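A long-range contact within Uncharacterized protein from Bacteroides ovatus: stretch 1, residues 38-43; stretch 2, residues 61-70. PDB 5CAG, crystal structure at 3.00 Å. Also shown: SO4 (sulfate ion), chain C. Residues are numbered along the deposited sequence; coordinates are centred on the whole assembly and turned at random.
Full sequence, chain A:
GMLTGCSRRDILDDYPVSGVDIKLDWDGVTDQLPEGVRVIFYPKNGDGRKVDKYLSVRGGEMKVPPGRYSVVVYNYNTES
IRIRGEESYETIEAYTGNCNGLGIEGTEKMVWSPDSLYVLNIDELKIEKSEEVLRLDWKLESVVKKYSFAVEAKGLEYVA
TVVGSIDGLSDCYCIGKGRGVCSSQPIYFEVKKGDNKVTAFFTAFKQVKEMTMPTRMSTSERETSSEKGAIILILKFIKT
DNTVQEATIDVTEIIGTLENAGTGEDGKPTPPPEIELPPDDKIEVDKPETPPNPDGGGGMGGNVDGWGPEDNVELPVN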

# COMPACT_ATOMS: atom_id res chain seq x y z
N ARG A 38 -5.38 6.75 -12.89
CA ARG A 38 -6.73 7.30 -12.75
C ARG A 38 -6.60 8.62 -12.04
O ARG A 38 -5.80 8.73 -11.11
CB ARG A 38 -7.68 6.36 -12.01
CG ARG A 38 -9.16 6.71 -12.26
CD ARG A 38 -9.95 6.47 -11.01
NE ARG A 38 -11.40 6.38 -11.23
CZ ARG A 38 -12.22 5.73 -10.40
NH1 ARG A 38 -11.74 5.08 -9.35
NH2 ARG A 38 -13.52 5.69 -10.65
N VAL A 39 -7.32 9.66 -12.52
CA VAL A 39 -7.26 11.01 -11.98
C VAL A 39 -8.66 11.41 -11.53
O VAL A 39 -9.61 11.34 -12.33
CB VAL A 39 -6.67 12.03 -12.98
CG1 VAL A 39 -6.54 13.40 -12.34
CG2 VAL A 39 -5.34 11.58 -13.57
N ILE A 40 -8.82 11.79 -10.26
CA ILE A 40 -10.14 12.21 -9.80
C ILE A 40 -10.05 13.59 -9.21
O ILE A 40 -9.18 13.85 -8.38
CB ILE A 40 -10.87 11.23 -8.84
CG1 ILE A 40 -10.81 9.79 -9.32
CG2 ILE A 40 -12.32 11.66 -8.65
CD1 ILE A 40 -11.00 8.81 -8.20
N PHE A 41 -10.96 14.46 -9.63
CA PHE A 41 -11.08 15.82 -9.17
C PHE A 41 -12.34 15.96 -8.32
O PHE A 41 -13.43 15.93 -8.87
CB PHE A 41 -11.16 16.74 -10.39
CG PHE A 41 -9.83 17.13 -10.99
CD1 PHE A 41 -9.15 16.27 -11.85
CD2 PHE A 41 -9.28 18.38 -10.75
CE1 PHE A 41 -7.95 16.65 -12.43
CE2 PHE A 41 -8.07 18.75 -11.32
CZ PHE A 41 -7.42 17.89 -12.17
N TYR A 42 -12.21 16.07 -6.99
CA TYR A 42 -13.38 16.21 -6.14
C TYR A 42 -13.66 17.70 -5.93
O TYR A 42 -12.81 18.41 -5.39
CB TYR A 42 -13.24 15.46 -4.80
CG TYR A 42 -12.98 13.98 -4.94
CD1 TYR A 42 -11.68 13.48 -5.04
CD2 TYR A 42 -14.02 13.06 -4.93
CE1 TYR A 42 -11.43 12.12 -5.15
CE2 TYR A 42 -13.78 11.69 -5.03
CZ TYR A 42 -12.49 11.23 -5.14
OH TYR A 42 -12.24 9.88 -5.27
N PRO A 43 -14.82 18.21 -6.39
CA PRO A 43 -15.10 19.63 -6.19
C PRO A 43 -15.38 19.92 -4.72
O PRO A 43 -16.02 19.11 -4.04
CB PRO A 43 -16.33 19.85 -7.07
CG PRO A 43 -17.01 18.55 -7.07
CD PRO A 43 -15.94 17.52 -7.05
N GLU A 61 -4.36 15.14 -21.82
CA GLU A 61 -5.38 16.18 -21.76
C GLU A 61 -6.63 15.66 -21.03
O GLU A 61 -6.97 14.48 -21.13
CB GLU A 61 -5.75 16.65 -23.17
CG GLU A 61 -4.66 17.44 -23.87
CD GLU A 61 -5.05 18.84 -24.29
OE1 GLU A 61 -6.27 19.13 -24.37
OE2 GLU A 61 -4.14 19.66 -24.53
N MSE A 62 -7.31 16.56 -20.30
CA MSE A 62 -8.48 16.27 -19.48
C MSE A 62 -9.30 17.55 -19.29
O MSE A 62 -8.73 18.56 -18.86
CB MSE A 62 -7.98 15.74 -18.14
CG MSE A 62 -9.05 15.17 -17.25
SE MSE A 62 -8.28 14.68 -15.55
CE MSE A 62 -7.03 13.47 -16.17
N LYS A 63 -10.59 17.55 -19.60
CA LYS A 63 -11.34 18.81 -19.49
C LYS A 63 -12.03 18.95 -18.14
O LYS A 63 -13.05 18.33 -17.87
CB LYS A 63 -12.30 19.03 -20.67
CG LYS A 63 -11.56 19.48 -21.94
CD LYS A 63 -12.41 19.31 -23.19
CE LYS A 63 -11.64 19.63 -24.46
NZ LYS A 63 -12.51 19.55 -25.67
N VAL A 64 -11.41 19.76 -17.29
CA VAL A 64 -11.85 20.10 -15.95
C VAL A 64 -12.51 21.48 -16.00
O VAL A 64 -11.89 22.43 -16.49
CB VAL A 64 -10.64 20.06 -14.96
CG1 VAL A 64 -11.01 20.58 -13.58
CG2 VAL A 64 -10.07 18.65 -14.85
N PRO A 65 -13.75 21.64 -15.51
CA PRO A 65 -14.34 23.00 -15.48
C PRO A 65 -13.70 23.83 -14.36
O PRO A 65 -13.14 23.23 -13.44
CB PRO A 65 -15.83 22.74 -15.23
CG PRO A 65 -15.88 21.41 -14.53
CD PRO A 65 -14.63 20.63 -14.88
N PRO A 66 -13.73 25.18 -14.37
CA PRO A 66 -13.06 25.92 -13.27
C PRO A 66 -13.73 25.70 -11.90
O PRO A 66 -14.91 25.34 -11.81
CB PRO A 66 -13.14 27.38 -13.73
CG PRO A 66 -13.39 27.31 -15.21
CD PRO A 66 -14.27 26.11 -15.38
N GLY A 67 -12.93 25.86 -10.85
CA GLY A 67 -13.36 25.68 -9.47
C GLY A 67 -12.28 25.15 -8.55
O GLY A 67 -11.17 24.83 -9.00
N ARG A 68 -12.60 25.07 -7.24
CA ARG A 68 -11.71 24.53 -6.21
C ARG A 68 -11.96 23.04 -6.08
O ARG A 68 -13.11 22.61 -5.92
CB ARG A 68 -11.92 25.21 -4.84
CG ARG A 68 -11.39 26.64 -4.68
CD ARG A 68 -11.44 27.12 -3.23
NE ARG A 68 -12.70 26.77 -2.55
CZ ARG A 68 -12.79 26.06 -1.43
NH1 ARG A 68 -11.69 25.63 -0.81
NH2 ARG A 68 -13.98 25.77 -0.91
N TYR A 69 -10.88 22.24 -6.15
CA TYR A 69 -10.93 20.79 -6.07
C TYR A 69 -9.92 20.18 -5.11
O TYR A 69 -8.96 20.83 -4.69
CB TYR A 69 -10.60 20.17 -7.44
CG TYR A 69 -11.54 20.54 -8.55
CD1 TYR A 69 -12.70 19.80 -8.78
CD2 TYR A 69 -11.25 21.58 -9.41
CE1 TYR A 69 -13.58 20.13 -9.81
CE2 TYR A 69 -12.12 21.93 -10.44
CZ TYR A 69 -13.28 21.20 -10.65
OH TYR A 69 -14.13 21.52 -11.67
N SER A 70 -10.10 18.90 -4.85
CA SER A 70 -9.18 18.02 -4.16
C SER A 70 -8.80 17.00 -5.23
O SER A 70 -9.69 16.63 -6.00
CB SER A 70 -9.83 17.40 -2.93
OG SER A 70 -10.04 18.36 -1.91
S SO4 C . -12.34 14.55 -21.60
O1 SO4 C . -13.67 14.80 -22.17
O2 SO4 C . -11.92 13.19 -21.94
O3 SO4 C . -11.37 15.50 -22.16
O4 SO4 C . -12.42 14.72 -20.13

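The two stretches join by backbone pairing at Tyr42 and Pro43, and by side-chain packing there and further back, at Val39 and Phe41. Strand 38-43 runs antiparallel to strand 67-70 where they pair. Tyr42 and Ser70 form the hydrogen-bonded pair: Tyr42 N donates to Ser70 O at 2.8 Å, and Ser70 N donates to Tyr42 O at 2.8 Å. Both bonds are short and fairly straight. Pro43 faces Tyr69 as the next, non-hydrogen-bonded pair, a position that suits proline, which has no amide hydrogen to give. Here the chains come close, with Pro43 CA 4.3 Å from Tyr69 CA. Tyr69 CA also lies 3.1 Å from Tyr42 O, a CA-H...O contact beside the regular bonds.

Away from this pairing the backbones separate. Val39 CA and Met62 CA are 9.2 Å apart, and side chains fill the space between. Phe41 is the main bump. Its ring lies in a hollow lined by Met62, Val64 and Tyr69. Val64 CG2 sits over one face, 3.8 Å from Phe41 CE1 and nearly on the ring normal, so the methyl makes a CH-pi contact. The edge of Phe41 points at the face of Tyr69, with the planes perpendicular. Met62, a selenomethionine, approaches the Phe41 ring obliquely, with its SE 3.7 Å from Phe41 CE1. Its tip reaches on to Val39, where Met62 CE is 3.5 Å from Val39 CB.

Tyr69 also packs against Pro43, with Tyr69 CE1 3.9 Å from Pro43 CB. Its hydroxyl is tied back to its own stretch: Tyr69 OH donates to Pro65 O at 2.7 Å. This bond links the ring to the loop before the strand. Pro43 and Tyr69 point to one face of the sheet; Tyr42 and Ser70 point to the other, their CB atoms 4.3 Å apart.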